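Local coordinates for protein hydrolase (PDB 4QKU) that probably acts as a fumarylacetoacetase, a metal-dependent hydrolase that would split fumarylacetoacetate into fumarate and acetoacetate in the last step of phenylalanine and tyrosine breakdown, at residues A53-G57 with V84-L90; A59-V65 with V129-Q133. The contacts are given in a common frame with arbitrary orientation. Residue numbers count along the deposited sequence, not the author numbering.

Contact 1. Residues A53-G57 with V84-L90; sequences ARRPG and VLAAPTL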
loop_
_atom_site.group_PDB
_atom_site.type_symbol
_atom_site.label_atom_id
_atom_site.label_comp_id
_atom_site.label_asym_id
_atom_site.label_seq_id
_atom_site.Cartn_x
_atom_site.Cartn_y
_atom_site.Cartn_z
ATOM N N ALA B 53 21.171 18.902 1.010
ATOM C CA ALA B 53 20.390 17.688 0.975
ATOM C C ALA B 53 19.004 17.936 0.393
ATOM O O ALA B 53 18.553 19.074 0.315
ATOM C CB ALA B 53 20.263 17.114 2.376
ATOM N N ARG B 54 18.324 16.861 0.019
ATOM C CA ARG B 54 17.060 16.986 -0.668
ATOM C C ARG B 54 16.081 17.842 0.135
ATOM O O ARG B 54 15.984 17.712 1.350
ATOM C CB ARG B 54 16.476 15.606 -1.005
ATOM C CG ARG B 54 15.949 14.821 0.185
ATOM C CD ARG B 54 15.514 13.424 -0.219
ATOM N NE ARG B 54 16.623 12.624 -0.728
ATOM C CZ ARG B 54 16.477 11.445 -1.336
ATOM N NH1 ARG B 54 15.277 10.919 -1.525
ATOM N NH2 ARG B 54 17.542 10.790 -1.784
ATOM N N ARG B 55 15.348 18.706 -0.565
ATOM C CA ARG B 55 14.454 19.661 0.074
ATOM C C ARG B 55 13.482 20.227 -0.964
ATOM O O ARG B 55 13.673 20.014 -2.158
ATOM C CB ARG B 55 15.274 20.793 0.688
ATOM C CG ARG B 55 16.051 21.608 -0.339
ATOM C CD ARG B 55 17.221 22.332 0.307
ATOM N NE ARG B 55 17.999 23.100 -0.662
ATOM C CZ ARG B 55 19.013 22.632 -1.381
ATOM N NH1 ARG B 55 19.435 21.375 -1.270
ATOM N NH2 ARG B 55 19.620 23.442 -2.242
ATOM N N PRO B 56 12.434 20.932 -0.513
ATOM C CA PRO B 56 11.386 21.377 -1.409
ATOM C C PRO B 56 11.815 22.433 -2.377
ATOM O O PRO B 56 12.544 23.351 -2.000
ATOM C CB PRO B 56 10.331 21.956 -0.465
ATOM C CG PRO B 56 10.572 21.304 0.821
ATOM C CD PRO B 56 12.062 21.168 0.892
ATOM N N GLY B 57 11.350 22.297 -3.615
ATOM C CA GLY B 57 11.594 23.298 -4.665
ATOM C C GLY B 57 10.437 23.465 -5.633
ATOM O O GLY B 57 9.490 22.677 -5.637
ATOM N N VAL B 84 8.245 23.119 7.578
ATOM C CA VAL B 84 7.932 22.091 6.592
ATOM C C VAL B 84 8.903 22.092 5.412
ATOM O O VAL B 84 8.850 21.194 4.568
ATOM C CB VAL B 84 6.478 22.228 6.056
ATOM C CG1 VAL B 84 5.471 22.162 7.198
ATOM C CG2 VAL B 84 6.295 23.497 5.242
ATOM N N LEU B 85 9.785 23.090 5.357
ATOM C CA LEU B 85 10.692 23.230 4.213
ATOM C C LEU B 85 12.087 22.680 4.515
ATOM O O LEU B 85 12.972 22.726 3.680
ATOM C CB LEU B 85 10.762 24.683 3.772
ATOM C CG LEU B 85 9.409 25.345 3.477
ATOM C CD1 LEU B 85 9.598 26.837 3.287
ATOM C CD2 LEU B 85 8.738 24.763 2.250
ATOM N N ALA B 86 12.265 22.157 5.722
ATOM C CA ALA B 86 13.467 21.394 6.076
ATOM C C ALA B 86 13.282 19.917 5.731
ATOM O O ALA B 86 14.238 19.143 5.794
ATOM C CB ALA B 86 13.769 21.537 7.559
ATOM N N ALA B 87 12.061 19.536 5.354
ATOM C CA ALA B 87 11.711 18.144 5.217
ATOM C C ALA B 87 12.191 17.610 3.883
ATOM O O ALA B 87 12.159 18.318 2.898
ATOM C CB ALA B 87 10.204 17.959 5.359
ATOM N N PRO B 88 12.621 16.348 3.849
ATOM C CA PRO B 88 13.047 15.715 2.611
ATOM C C PRO B 88 11.895 15.317 1.677
ATOM O O PRO B 88 12.148 14.778 0.600
ATOM C CB PRO B 88 13.805 14.471 3.110
ATOM C CG PRO B 88 13.098 14.112 4.357
ATOM C CD PRO B 88 12.689 15.412 4.988
ATOM N N THR B 89 10.651 15.535 2.112
ATOM C CA THR B 89 9.490 15.331 1.268
ATOM C C THR B 89 8.562 16.507 1.397
ATOM O O THR B 89 8.718 17.335 2.313
ATOM C CB THR B 89 8.724 14.070 1.662
ATOM O OG1 THR B 89 8.248 14.187 3.004
ATOM C CG2 THR B 89 9.620 12.844 1.554
ATOM N N LEU B 90 7.587 16.576 0.501
ATOM C CA LEU B 90 6.604 17.649 0.517
ATOM C C LEU B 90 5.406 17.357 1.423
ATOM O O LEU B 90 4.535 18.212 1.584
ATOM C CB LEU B 90 6.095 17.927 -0.914
ATOM C CG LEU B 90 7.058 18.512 -1.964
ATOM C CD1 LEU B 90 6.426 18.525 -3.346
ATOM C CD2 LEU B 90 7.525 19.902 -1.579
#

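Contact 2. Residues A59-V65 with V129-Q133; sequences ALGDQIV and VLVAQ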
loop_
_atom_site.group_PDB
_atom_site.type_symbol
_atom_site.label_atom_id
_atom_site.label_comp_id
_atom_site.label_asym_id
_atom_site.label_seq_id
_atom_site.Cartn_x
_atom_site.Cartn_y
_atom_site.Cartn_z
ATOM N N ALA B 59 9.741 24.546 -9.820
ATOM C CA ALA B 59 10.350 24.710 -11.119
ATOM C C ALA B 59 9.868 25.998 -11.730
ATOM O O ALA B 59 8.689 26.331 -11.638
ATOM C CB ALA B 59 9.968 23.554 -12.033
ATOM N N LEU B 60 10.781 26.717 -12.366
ATOM C CA LEU B 60 10.444 27.914 -13.113
ATOM C C LEU B 60 11.519 28.077 -14.187
ATOM O O LEU B 60 12.711 28.183 -13.874
ATOM C CB LEU B 60 10.407 29.131 -12.172
ATOM C CG LEU B 60 9.893 30.434 -12.766
ATOM C CD1 LEU B 60 8.500 30.292 -13.360
ATOM C CD2 LEU B 60 9.895 31.540 -11.732
ATOM N N GLY B 61 11.097 28.122 -15.453
ATOM C CA GLY B 61 12.043 28.146 -16.567
ATOM C C GLY B 61 12.964 26.946 -16.430
ATOM O O GLY B 61 12.503 25.828 -16.202
ATOM N N ASP B 62 14.264 27.182 -16.540
ATOM C CA ASP B 62 15.258 26.113 -16.438
ATOM C C ASP B 62 15.874 26.077 -15.038
ATOM O O ASP B 62 16.910 25.462 -14.838
ATOM C CB ASP B 62 16.346 26.275 -17.531
ATOM C CG ASP B 62 17.239 27.509 -17.328
ATOM O OD1 ASP B 62 17.092 28.244 -16.325
ATOM O OD2 ASP B 62 18.123 27.754 -18.184
ATOM N N GLN B 63 15.239 26.771 -14.093
ATOM C CA GLN B 63 15.724 26.926 -12.731
ATOM C C GLN B 63 14.808 26.209 -11.745
ATOM O O GLN B 63 13.718 25.766 -12.105
ATOM C CB GLN B 63 15.709 28.412 -12.344
ATOM C CG GLN B 63 16.587 29.312 -13.166
ATOM C CD GLN B 63 18.051 29.006 -12.937
ATOM O OE1 GLN B 63 18.561 29.134 -11.824
ATOM N NE2 GLN B 63 18.747 28.615 -14.008
ATOM N N ILE B 64 15.262 26.151 -10.491
ATOM C CA ILE B 64 14.460 25.723 -9.362
ATOM C C ILE B 64 14.555 26.747 -8.241
ATOM O O ILE B 64 15.625 27.196 -7.868
ATOM C CB ILE B 64 14.910 24.370 -8.801
ATOM C CG1 ILE B 64 14.805 23.298 -9.892
ATOM C CG2 ILE B 64 14.064 23.960 -7.585
ATOM C CD1 ILE B 64 15.455 21.971 -9.535
ATOM N N VAL B 65 13.394 27.086 -7.701
ATOM C CA VAL B 65 13.288 27.911 -6.528
ATOM C C VAL B 65 13.495 27.048 -5.257
ATOM O O VAL B 65 12.734 26.131 -4.962
ATOM C CB VAL B 65 11.924 28.607 -6.480
ATOM C CG1 VAL B 65 11.870 29.587 -5.324
ATOM C CG2 VAL B 65 11.690 29.354 -7.786
ATOM N N VAL B 129 19.264 31.454 -3.897
ATOM C CA VAL B 129 17.912 30.883 -3.832
ATOM C C VAL B 129 17.435 30.190 -5.105
ATOM O O VAL B 129 16.365 29.579 -5.122
ATOM C CB VAL B 129 16.869 31.937 -3.423
ATOM C CG1 VAL B 129 17.314 32.649 -2.154
ATOM C CG2 VAL B 129 16.619 32.934 -4.539
ATOM N N LEU B 130 18.219 30.279 -6.162
ATOM C CA LEU B 130 17.886 29.612 -7.395
ATOM C C LEU B 130 18.977 28.616 -7.722
ATOM O O LEU B 130 20.169 28.882 -7.534
ATOM C CB LEU B 130 17.761 30.616 -8.528
ATOM C CG LEU B 130 16.689 31.685 -8.323
ATOM C CD1 LEU B 130 16.730 32.679 -9.487
ATOM C CD2 LEU B 130 15.303 31.088 -8.188
ATOM N N VAL B 131 18.552 27.482 -8.264
ATOM C CA VAL B 131 19.448 26.417 -8.628
ATOM C C VAL B 131 19.042 25.938 -10.008
ATOM O O VAL B 131 17.874 25.666 -10.247
ATOM C CB VAL B 131 19.333 25.269 -7.621
ATOM C CG1 VAL B 131 20.114 24.055 -8.096
ATOM C CG2 VAL B 131 19.824 25.724 -6.248
ATOM N N ALA B 132 20.001 25.834 -10.915
ATOM C CA ALA B 132 19.698 25.371 -12.263
ATOM C C ALA B 132 19.276 23.900 -12.195
ATOM O O ALA B 132 19.866 23.115 -11.438
ATOM C CB ALA B 132 20.895 25.562 -13.198
ATOM N N GLN B 133 18.244 23.554 -12.957
ATOM C CA GLN B 133 17.774 22.175 -13.035
ATOM C C GLN B 133 18.899 21.264 -13.475
ATOM O O GLN B 133 19.023 20.156 -12.980
ATOM C CB GLN B 133 16.572 22.072 -13.969
ATOM C CG GLN B 133 15.310 22.677 -13.359
ATOM C CD GLN B 133 14.135 22.743 -14.331
ATOM O OE1 GLN B 133 13.890 21.796 -15.087
ATOM N NE2 GLN B 133 13.395 23.841 -14.306
#

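Contact 1. Residues A53-G57 with V84-L90
This is a loop-on-strand packing contact in the N-terminal domain: the irregular segment 84-90, on the way from helix 67-72 to helix 91-95, curls over the corner where the chain enters strand 55-60. No hydrogen bond links the two segments, and the 319 Å² they bury rests mainly on van der Waals contact around one residue, Pro56. Its ring points into the loop and is held on several sides. Pro56 CD lies 3.3 Å from Leu85 O and 3.5 Å from Ala87 O, so the edge of the ring meets two backbone carbonyls. Pro56 CB touches Leu90 CD2 at 3.7 Å, and Pro56 CG approaches Leu85 CD2 at 4.2 Å. Having no amide hydrogen, the proline offers these carbonyls no N-H donor, in keeping with the lack of bonds here. Nearer the corner, the aliphatic part of Arg54 lies against the ring of Pro88, with Arg54 CG 3.6 Å from Pro88 CB, at an exposed margin. Arg55 contributes mostly backbone: its CA is 3.9 Å from Ala87 O, while its guanidinium leads away from the loop, donates from NH1 to Ala53 O (2.9 Å) and forms salt bridges with Asp66 and Asp49. Leu67 of helix 67-72 touches both Pro56 and Leu85, and Leu90 reaches Phe44 and Ile46 on strand 44-49. The contact thus closes the loop onto the five-stranded antiparallel sheet, consistent with the small SH3-like β-barrel of the fumarylacetoacetase N-terminal domain.

Contact 2. Residues A59-V65 with V129-Q133
Val129, at the end of helix 123-129, brings its carbonyl O to 3.8 Å from Val65 CA, where the chain turns from helix to strand. Leu130 and Val65 form an antiparallel non-hydrogen-bonded pair; Leu130 CD2 meets Val65 CG2 at 4.0 Å, and Leu130 CA makes a CA-H...O contact with Ile64 O (3.3 Å). Val131 forms the antiparallel hydrogen-bonded pair with Ile64: Val131 N to Ile64 O is 3.0 Å, Ile64 N to Val131 O 2.7 Å. Ala132 forms a second non-hydrogen-bonded pair with Gln63, their CA atoms 4.3 Å apart and their side chains diverging. Gln133 N donates to Asp62 O (3.0 Å), and its side chain tethers the type II' turn Leu60-Gln63: Gln133 NE2 bonds Gln63 O (2.9 Å) and, weakly, Gly61 O (2.9 Å). Strand 130-132, outermost within this chain, thus flanks the β-hairpin of strands 55-60 and 63-66; helix 67-72 packs on Val129 and Val65, while Phe47 of strand 44-49 and Trp285 of strand 280-288 touch Ile64.

In the fold
Both contacts belong to the N-terminal five-stranded antiparallel sheet and share strand 55-60; they touch where Gly57 CA packs on Ile64 CG2 at 3.9 Å, their centres about 15 Å apart. Each is partly buried, combining an enclosed apolar part with a more open margin. Their chemistry follows their place: contact 2 extends the sheet through its edge strand, so backbone hydrogen bonds and a glutamine amide define it, whereas contact 1 lays an irregular loop across a strand and relies on shape around a proline. Helix 67-72 packs against both, and along the chain their segments alternate, interlocking the hairpin with later parts of the domain.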